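Local coordinates for protein tyrosine--tRNA ligase (Pyrococcus horikoshii, PDB 2CYC) that probably activates tyrosine with ATP and transfers it to the acceptor end of its tRNA, as a homodimeric class I aminoacyl-tRNA synthetase, at residues L229-W235 and A277-E283; W292-I297 and V343-L347. All blocks are in the same frame, centred on the assembly; numbering follows the deposited sequence.

Contact 1: residues L229-W235 and A277-E283; sequences LQEPPKW and AFCPARE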
ATOM      1  N   LEU A 229      -5.473 -29.261  20.187  1.00 23.29           N
ATOM      2  CA  LEU A 229      -5.915 -30.500  20.824  1.00 24.30           C
ATOM      3  C   LEU A 229      -7.429 -30.671  20.959  1.00 27.92           C
ATOM      4  O   LEU A 229      -7.893 -31.738  21.356  1.00 26.77           O
ATOM      5  CB  LEU A 229      -5.269 -30.619  22.205  1.00 19.79           C
ATOM      6  CG  LEU A 229      -3.736 -30.628  22.196  1.00 25.91           C
ATOM      7  CD1 LEU A 229      -3.195 -30.550  23.616  1.00 19.96           C
ATOM      8  CD2 LEU A 229      -3.242 -31.882  21.491  1.00 18.51           C
ATOM      9  N   GLN A 230      -8.192 -29.636  20.615  1.00 28.82           N
ATOM     10  CA  GLN A 230      -9.650 -29.680  20.736  1.00 30.24           C
ATOM     11  C   GLN A 230     -10.345 -30.618  19.748  1.00 32.68           C
ATOM     12  O   GLN A 230      -9.837 -30.870  18.653  1.00 30.49           O
ATOM     13  CB  GLN A 230     -10.238 -28.266  20.589  1.00 28.08           C
ATOM     14  CG  GLN A 230     -10.247 -27.702  19.158  1.00 30.05           C
ATOM     15  CD  GLN A 230      -8.882 -27.214  18.690  1.00 32.29           C
ATOM     16  OE1 GLN A 230      -8.003 -26.898  19.503  1.00 30.64           O
ATOM     17  NE2 GLN A 230      -8.707 -27.126  17.377  1.00 26.39           N
ATOM     18  N   GLU A 231     -11.512 -31.135  20.136  1.00 35.69           N
ATOM     19  CA  GLU A 231     -12.250 -32.023  19.248  1.00 41.21           C
ATOM     20  C   GLU A 231     -12.832 -31.186  18.116  1.00 37.14           C
ATOM     21  O   GLU A 231     -13.149 -30.012  18.304  1.00 40.86           O
ATOM     22  CB  GLU A 231     -13.372 -32.759  19.992  1.00 46.88           C
ATOM     23  CG  GLU A 231     -14.505 -31.883  20.496  1.00 61.87           C
ATOM     24  CD  GLU A 231     -15.875 -32.500  20.231  1.00 70.91           C
ATOM     25  OE1 GLU A 231     -16.069 -33.700  20.538  1.00 65.84           O
ATOM     26  OE2 GLU A 231     -16.760 -31.780  19.717  1.00 77.82           O
ATOM     27  N   PRO A 232     -12.973 -31.781  16.922  1.00 36.56           N
ATOM     28  CA  PRO A 232     -13.512 -31.103  15.737  1.00 39.23           C
ATOM     29  C   PRO A 232     -14.933 -30.581  15.945  1.00 43.66           C
ATOM     30  O   PRO A 232     -15.670 -31.088  16.788  1.00 42.26           O
ATOM     31  CB  PRO A 232     -13.472 -32.187  14.663  1.00 39.98           C
ATOM     32  CG  PRO A 232     -12.448 -33.167  15.171  1.00 40.48           C
ATOM     33  CD  PRO A 232     -12.715 -33.200  16.636  1.00 35.85           C
ATOM     34  N   PRO A 233     -15.333 -29.569  15.161  1.00 46.18           N
ATOM     35  CA  PRO A 233     -16.672 -28.977  15.254  1.00 49.95           C
ATOM     36  C   PRO A 233     -17.726 -29.975  14.783  1.00 52.16           C
ATOM     37  O   PRO A 233     -18.911 -29.842  15.085  1.00 52.71           O
ATOM     38  CB  PRO A 233     -16.575 -27.773  14.323  1.00 44.34           C
ATOM     39  CG  PRO A 233     -15.685 -28.301  13.231  1.00 51.00           C
ATOM     40  CD  PRO A 233     -14.587 -28.998  14.023  1.00 44.98           C
ATOM     41  N   LYS A 234     -17.270 -30.978  14.041  1.00 53.37           N
ATOM     42  CA  LYS A 234     -18.144 -32.007  13.501  1.00 54.47           C
ATOM     43  C   LYS A 234     -17.444 -33.367  13.512  1.00 57.06           C
ATOM     44  O   LYS A 234     -16.226 -33.451  13.325  1.00 52.75           O
ATOM     45  CB  LYS A 234     -18.532 -31.636  12.069  1.00 55.25           C
ATOM     46  CG  LYS A 234     -19.082 -32.783  11.255  1.00 63.61           C
ATOM     47  CD  LYS A 234     -19.315 -32.363   9.818  1.00 64.35           C
ATOM     48  CE  LYS A 234     -19.792 -33.534   8.987  1.00 65.43           C
ATOM     49  NZ  LYS A 234     -20.151 -33.113   7.611  1.00 71.88           N
ATOM     50  N   TRP A 235     -18.213 -34.430  13.728  1.00 52.87           N
ATOM     51  CA  TRP A 235     -17.646 -35.771  13.749  1.00 53.78           C
ATOM     52  C   TRP A 235     -18.727 -36.820  13.515  1.00 54.69           C
ATOM     53  O   TRP A 235     -19.824 -36.722  14.064  1.00 57.81           O
ATOM     54  CB  TRP A 235     -16.945 -36.016  15.088  1.00 52.26           C
ATOM     55  CG  TRP A 235     -16.105 -37.256  15.105  1.00 52.70           C
ATOM     56  CD1 TRP A 235     -16.504 -38.517  15.451  1.00 54.43           C
ATOM     57  CD2 TRP A 235     -14.728 -37.362  14.723  1.00 48.24           C
ATOM     58  NE1 TRP A 235     -15.459 -39.402  15.311  1.00 52.53           N
ATOM     59  CE2 TRP A 235     -14.357 -38.718  14.865  1.00 50.15           C
ATOM     60  CE3 TRP A 235     -13.771 -36.442  14.273  1.00 46.89           C
ATOM     61  CZ2 TRP A 235     -13.066 -39.178  14.575  1.00 48.21           C
ATOM     62  CZ3 TRP A 235     -12.488 -36.899  13.983  1.00 47.93           C
ATOM     63  CH2 TRP A 235     -12.149 -38.256  14.136  1.00 46.39           C
ATOM     64  N   ALA A 277      -7.173 -33.842  25.620  1.00 30.80           N
ATOM     65  CA  ALA A 277      -6.987 -33.770  24.169  1.00 28.87           C
ATOM     66  C   ALA A 277      -7.854 -34.770  23.411  1.00 29.81           C
ATOM     67  O   ALA A 277      -8.158 -35.856  23.920  1.00 24.74           O
ATOM     68  CB  ALA A 277      -5.522 -34.009  23.820  1.00 29.23           C
ATOM     69  N   PHE A 278      -8.248 -34.406  22.193  1.00 28.33           N
ATOM     70  CA  PHE A 278      -9.057 -35.281  21.350  1.00 25.86           C
ATOM     71  C   PHE A 278      -8.097 -36.352  20.832  1.00 30.89           C
ATOM     72  O   PHE A 278      -7.041 -36.033  20.279  1.00 30.04           O
ATOM     73  CB  PHE A 278      -9.645 -34.481  20.182  1.00 30.99           C
ATOM     74  CG  PHE A 278     -10.550 -35.284  19.277  1.00 32.86           C
ATOM     75  CD1 PHE A 278     -11.814 -35.687  19.707  1.00 35.78           C
ATOM     76  CD2 PHE A 278     -10.154 -35.609  17.983  1.00 28.30           C
ATOM     77  CE1 PHE A 278     -12.669 -36.392  18.857  1.00 31.63           C
ATOM     78  CE2 PHE A 278     -11.002 -36.315  17.126  1.00 28.81           C
ATOM     79  CZ  PHE A 278     -12.263 -36.704  17.562  1.00 28.85           C
ATOM     80  N   CYS A 279      -8.465 -37.617  21.012  1.00 29.78           N
ATOM     81  CA  CYS A 279      -7.627 -38.735  20.587  1.00 29.26           C
ATOM     82  C   CYS A 279      -8.452 -40.021  20.645  1.00 29.78           C
ATOM     83  O   CYS A 279      -8.252 -40.862  21.532  1.00 25.99           O
ATOM     84  CB  CYS A 279      -6.419 -38.838  21.521  1.00 23.06           C
ATOM     85  SG  CYS A 279      -5.218 -40.140  21.142  1.00 28.17           S
ATOM     86  N   PRO A 280      -9.398 -40.183  19.701  1.00 27.14           N
ATOM     87  CA  PRO A 280     -10.272 -41.361  19.626  1.00 28.76           C
ATOM     88  C   PRO A 280      -9.482 -42.634  19.439  1.00 29.56           C
ATOM     89  O   PRO A 280      -8.554 -42.689  18.631  1.00 30.20           O
ATOM     90  CB  PRO A 280     -11.156 -41.075  18.410  1.00 31.49           C
ATOM     91  CG  PRO A 280     -11.141 -39.588  18.309  1.00 31.59           C
ATOM     92  CD  PRO A 280      -9.705 -39.239  18.616  1.00 28.78           C
ATOM     93  N   ALA A 281      -9.857 -43.665  20.183  1.00 32.26           N
ATOM     94  CA  ALA A 281      -9.178 -44.946  20.085  1.00 26.45           C
ATOM     95  C   ALA A 281      -9.189 -45.427  18.633  1.00 27.55           C
ATOM     96  O   ALA A 281     -10.218 -45.357  17.951  1.00 30.12           O
ATOM     97  CB  ALA A 281      -9.868 -45.974  20.993  1.00 27.11           C
ATOM     98  N   ARG A 282      -8.033 -45.904  18.174  1.00 27.68           N
ATOM     99  CA  ARG A 282      -7.845 -46.423  16.814  1.00 30.51           C
ATOM    100  C   ARG A 282      -7.986 -45.410  15.681  1.00 31.20           C
ATOM    101  O   ARG A 282      -7.733 -45.743  14.524  1.00 39.03           O
ATOM    102  CB  ARG A 282      -8.797 -47.595  16.549  1.00 32.19           C
ATOM    103  CG  ARG A 282      -8.676 -48.723  17.549  1.00 34.96           C
ATOM    104  CD  ARG A 282      -9.340 -49.987  17.036  1.00 40.30           C
ATOM    105  NE  ARG A 282      -9.222 -51.074  18.000  1.00 54.11           N
ATOM    106  CZ  ARG A 282      -9.522 -52.344  17.746  1.00 61.30           C
ATOM    107  NH1 ARG A 282      -9.963 -52.699  16.545  1.00 64.34           N
ATOM    108  NH2 ARG A 282      -9.388 -53.260  18.699  1.00 58.72           N
ATOM    109  N   GLU A 283      -8.387 -44.182  15.995  1.00 28.83           N
ATOM    110  CA  GLU A 283      -8.535 -43.160  14.960  1.00 30.15           C
ATOM    111  C   GLU A 283      -7.155 -42.646  14.547  1.00 28.27           C
ATOM    112  O   GLU A 283      -6.394 -42.161  15.386  1.00 32.90           O
ATOM    113  CB  GLU A 283      -9.395 -42.005  15.483  1.00 26.63           C
ATOM    114  CG  GLU A 283      -9.572 -40.828  14.522  1.00 33.92           C
ATOM    115  CD  GLU A 283     -10.133 -41.225  13.161  1.00 37.01           C
ATOM    116  OE1 GLU A 283     -11.012 -42.107  13.097  1.00 40.86           O
ATOM    117  OE2 GLU A 283      -9.701 -40.637  12.148  1.00 40.14           O
TER
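F278 meets 229-235 through backbone, proline and indole alike. Its ring points an edge at the six-membered ring of W235, an edge-to-face pair with centroids 4.8 Å apart and planes at 74°; CZ of F278 sits over that indole face, displaced toward its rim. One broad face of the phenyl takes a CH-pi contact from P232, whose CD lies 3.6 Å from the ring centroid, almost on the normal. P280 CG lies over the opposite face, displaced toward the rim, so a proline of each loop flanks the phenyl. With CG of F278 anti to its backbone N (chi1 -178°), the ring swings out across the 229-235 loop, where E231 CB packs 3.3 Å from CD1 of F278.

The indole is met from another quarter by E283. CG of E283 comes up in the indole plane, 3.7 Å from W235 CH2, with the carboxylate turned about perpendicular to the indole; OE2 of E283 is held by the backbone N of Y286. P280 O accepts from E283 N in a type II turn that returns E283 toward the tryptophan.

Polar pairing across the loops rests on the backbone: F278 N donates to L229 O at 2.8 Å, a nearly straight bond. Beside it CB of L229 touches CB of A277 at 3.8 Å.

The contact thus ties the loop between strand 214-223 and helix 240-250 to the one joining helices 267-276 and 288-297; L229 and A277 both rest on helix 288-297, while C279 reaches helix 336-350.

Contact 2: residues W292-I297 and V343-L347; sequences WVEYII and VAEYL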
ATOM      1  N   TRP A 292       0.964 -34.703  16.903  1.00 19.23           N
ATOM      2  CA  TRP A 292       2.088 -34.232  17.705  1.00 17.22           C
ATOM      3  C   TRP A 292       3.155 -35.321  17.846  1.00 22.31           C
ATOM      4  O   TRP A 292       4.363 -35.035  17.849  1.00 17.95           O
ATOM      5  CB  TRP A 292       1.594 -33.792  19.091  1.00 17.36           C
ATOM      6  CG  TRP A 292       0.807 -32.499  19.084  1.00 18.85           C
ATOM      7  CD1 TRP A 292       0.107 -31.970  18.033  1.00 22.57           C
ATOM      8  CD2 TRP A 292       0.598 -31.604  20.194  1.00 21.63           C
ATOM      9  NE1 TRP A 292      -0.522 -30.807  18.418  1.00 19.33           N
ATOM     10  CE2 TRP A 292      -0.240 -30.558  19.735  1.00 20.55           C
ATOM     11  CE3 TRP A 292       1.035 -31.584  21.528  1.00 19.90           C
ATOM     12  CZ2 TRP A 292      -0.649 -29.497  20.566  1.00 16.40           C
ATOM     13  CZ3 TRP A 292       0.625 -30.527  22.359  1.00 15.39           C
ATOM     14  CH2 TRP A 292      -0.208 -29.499  21.868  1.00 14.82           C
ATOM     15  N   VAL A 293       2.715 -36.571  17.968  1.00 19.72           N
ATOM     16  CA  VAL A 293       3.652 -37.686  18.093  1.00 23.04           C
ATOM     17  C   VAL A 293       4.486 -37.790  16.810  1.00 21.42           C
ATOM     18  O   VAL A 293       5.697 -37.957  16.853  1.00 20.48           O
ATOM     19  CB  VAL A 293       2.911 -39.047  18.304  1.00 22.73           C
ATOM     20  CG1 VAL A 293       3.885 -40.206  18.128  1.00 14.17           C
ATOM     21  CG2 VAL A 293       2.289 -39.104  19.694  1.00 21.89           C
ATOM     22  N   GLU A 294       3.830 -37.679  15.665  1.00 22.34           N
ATOM     23  CA  GLU A 294       4.543 -37.786  14.407  1.00 24.63           C
ATOM     24  C   GLU A 294       5.537 -36.660  14.149  1.00 24.19           C
ATOM     25  O   GLU A 294       6.678 -36.918  13.789  1.00 19.86           O
ATOM     26  CB  GLU A 294       3.569 -37.843  13.229  1.00 20.94           C
ATOM     27  CG  GLU A 294       4.306 -38.025  11.896  1.00 24.55           C
ATOM     28  CD  GLU A 294       3.377 -38.165  10.715  1.00 22.37           C
ATOM     29  OE1 GLU A 294       3.871 -38.473   9.613  1.00 34.02           O
ATOM     30  OE2 GLU A 294       2.155 -37.959  10.881  1.00 27.85           O
ATOM     31  N   TYR A 295       5.104 -35.415  14.336  1.00 19.62           N
ATOM     32  CA  TYR A 295       5.960 -34.265  14.059  1.00 24.90           C
ATOM     33  C   TYR A 295       6.898 -33.766  15.155  1.00 22.63           C
ATOM     34  O   TYR A 295       7.856 -33.058  14.865  1.00 21.34           O
ATOM     35  CB  TYR A 295       5.093 -33.122  13.542  1.00 17.18           C
ATOM     36  CG  TYR A 295       4.558 -33.429  12.168  1.00 23.50           C
ATOM     37  CD1 TYR A 295       5.325 -33.173  11.031  1.00 21.32           C
ATOM     38  CD2 TYR A 295       3.308 -34.040  12.002  1.00 20.99           C
ATOM     39  CE1 TYR A 295       4.862 -33.518   9.757  1.00 26.09           C
ATOM     40  CE2 TYR A 295       2.837 -34.393  10.736  1.00 20.50           C
ATOM     41  CZ  TYR A 295       3.619 -34.128   9.619  1.00 26.24           C
ATOM     42  OH  TYR A 295       3.160 -34.474   8.367  1.00 31.30           O
ATOM     43  N   ILE A 296       6.633 -34.126  16.404  1.00 22.75           N
ATOM     44  CA  ILE A 296       7.510 -33.705  17.487  1.00 19.87           C
ATOM     45  C   ILE A 296       8.371 -34.884  17.936  1.00 21.70           C
ATOM     46  O   ILE A 296       9.588 -34.904  17.712  1.00 21.35           O
ATOM     47  CB  ILE A 296       6.704 -33.148  18.702  1.00 18.99           C
ATOM     48  CG1 ILE A 296       5.898 -31.911  18.271  1.00 14.40           C
ATOM     49  CG2 ILE A 296       7.656 -32.773  19.837  1.00 21.99           C
ATOM     50  CD1 ILE A 296       5.129 -31.226  19.405  1.00 14.20           C
ATOM     51  N   ILE A 297       7.732 -35.888  18.529  1.00 20.51           N
ATOM     52  CA  ILE A 297       8.446 -37.057  19.037  1.00 20.17           C
ATOM     53  C   ILE A 297       9.257 -37.831  17.986  1.00 20.62           C
ATOM     54  O   ILE A 297      10.388 -38.235  18.255  1.00 20.31           O
ATOM     55  CB  ILE A 297       7.460 -37.997  19.771  1.00 21.91           C
ATOM     56  CG1 ILE A 297       6.811 -37.221  20.930  1.00 22.37           C
ATOM     57  CG2 ILE A 297       8.193 -39.240  20.285  1.00 17.27           C
ATOM     58  CD1 ILE A 297       5.753 -37.985  21.717  1.00 27.01           C
ATOM     59  N   VAL A 343       2.956 -38.884  25.961  1.00 22.61           N
ATOM     60  CA  VAL A 343       3.236 -37.645  25.241  1.00 22.03           C
ATOM     61  C   VAL A 343       3.423 -36.478  26.209  1.00 22.32           C
ATOM     62  O   VAL A 343       4.302 -35.644  26.011  1.00 23.08           O
ATOM     63  CB  VAL A 343       2.121 -37.313  24.231  1.00 19.54           C
ATOM     64  CG1 VAL A 343       2.318 -35.906  23.664  1.00 21.77           C
ATOM     65  CG2 VAL A 343       2.141 -38.335  23.096  1.00 22.54           C
ATOM     66  N   ALA A 344       2.605 -36.421  27.257  1.00 21.48           N
ATOM     67  CA  ALA A 344       2.720 -35.350  28.246  1.00 22.65           C
ATOM     68  C   ALA A 344       4.108 -35.318  28.903  1.00 25.57           C
ATOM     69  O   ALA A 344       4.753 -34.259  28.979  1.00 21.88           O
ATOM     70  CB  ALA A 344       1.650 -35.510  29.321  1.00 22.78           C
ATOM     71  N   GLU A 345       4.560 -36.476  29.385  1.00 21.51           N
ATOM     72  CA  GLU A 345       5.864 -36.572  30.042  1.00 22.65           C
ATOM     73  C   GLU A 345       6.983 -36.218  29.078  1.00 22.91           C
ATOM     74  O   GLU A 345       7.935 -35.526  29.450  1.00 24.58           O
ATOM     75  CB  GLU A 345       6.083 -37.980  30.612  1.00 22.35           C
ATOM     76  CG  GLU A 345       5.166 -38.312  31.788  1.00 33.79           C
ATOM     77  CD  GLU A 345       5.192 -37.233  32.853  1.00 40.83           C
ATOM     78  OE1 GLU A 345       6.307 -36.832  33.256  1.00 41.79           O
ATOM     79  OE2 GLU A 345       4.102 -36.786  33.284  1.00 40.90           O
ATOM     80  N   TYR A 346       6.875 -36.694  27.840  1.00 17.22           N
ATOM     81  CA  TYR A 346       7.883 -36.372  26.832  1.00 20.09           C
ATOM     82  C   TYR A 346       7.959 -34.841  26.671  1.00 18.01           C
ATOM     83  O   TYR A 346       9.037 -34.251  26.642  1.00 19.57           O
ATOM     84  CB  TYR A 346       7.509 -36.996  25.483  1.00 20.68           C
ATOM     85  CG  TYR A 346       8.430 -36.569  24.358  1.00 23.31           C
ATOM     86  CD1 TYR A 346       9.540 -37.339  23.999  1.00 24.75           C
ATOM     87  CD2 TYR A 346       8.219 -35.368  23.687  1.00 24.78           C
ATOM     88  CE1 TYR A 346      10.417 -36.916  22.998  1.00 24.85           C
ATOM     89  CE2 TYR A 346       9.087 -34.935  22.689  1.00 26.57           C
ATOM     90  CZ  TYR A 346      10.180 -35.706  22.350  1.00 29.84           C
ATOM     91  OH  TYR A 346      11.032 -35.249  21.370  1.00 36.53           O
ATOM     92  N   LEU A 347       6.797 -34.206  26.556  1.00 20.55           N
ATOM     93  CA  LEU A 347       6.719 -32.750  26.393  1.00 21.79           C
ATOM     94  C   LEU A 347       7.250 -32.013  27.633  1.00 21.14           C
ATOM     95  O   LEU A 347       7.960 -31.007  27.526  1.00 22.44           O
ATOM     96  CB  LEU A 347       5.265 -32.354  26.123  1.00 20.12           C
ATOM     97  CG  LEU A 347       4.826 -31.938  24.714  1.00 30.59           C
ATOM     98  CD1 LEU A 347       5.642 -32.616  23.663  1.00 24.05           C
ATOM     99  CD2 LEU A 347       3.345 -32.237  24.540  1.00 17.31           C
TER
HETATM  100  O   HOH W   1      11.561 -33.156  19.012  1.00 36.99           O
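The carbonyl oxygen of I296 accepts a hydrogen bond from a water 2.9 Å away, and the same water lies 3.2 Å from Y346 OH, bridging the two helices at one end of an otherwise apolar interface. The carbonyl belongs to a pi-type turn of helix 288-297, over 293-297.

The Y346 ring itself lies flat against I297. CG1 of I297 sits over the ring centre, 3.6 Å from the centroid and 13° off the normal, a CH-pi contact. Y346 has CG anti to its backbone N (chi1 173°), which carries the phenol across to helix 288-297, and CG2 of I296 comes within 3.9 Å of CE2 of Y346. With an alanine in place of Y346, I297 CG1 would probably lose the ring face it packs on and the bridging water its phenol partner.

V293 and V343 meet methyl to methyl: their CG2 atoms are 3.5 Å apart, a tight fit. CD1 of I297 closes on the same V343 CG2 at 3.9 Å. L347 sends CD2 to the edge of the W292 indole, in its plane and 3.9 Å from CE3 of W292; the indole NE1 is bonded to L227 O, which helps to set how the ring is turned.

L274 of helix 267-276 touches V343 and L347, and L52 and M53 of helix 48-63 touch I296, so both helices add to the same apolar core. With segment axes 11.8 Å apart and crossing at 23°, this is near-parallel packing of two helices in the synthetase's mainly helical region that follows the KMSKS loop.

Contact 1 and contact 2 lie in series along the chain, their centres about 17 Å apart, and are in direct touch: CD1 of L229 packs 3.6 Å from CH2 of W292, so the loop of contact 1 rests on helix 288-297. Helices 288-297 and 336-350, which make contact 2, also receive side chains of contact 1. Contact 1 is the one nearer the catalytic machinery: the side chain of Q230 is about 7 Å from that of K254, the second lysine of the KMSKS motif, predicted to bind ATP, and Q230 OE1 bonds S255 of the same motif. Contact 2 lies away from the annotated sites, though W292 also touches M252 of that motif.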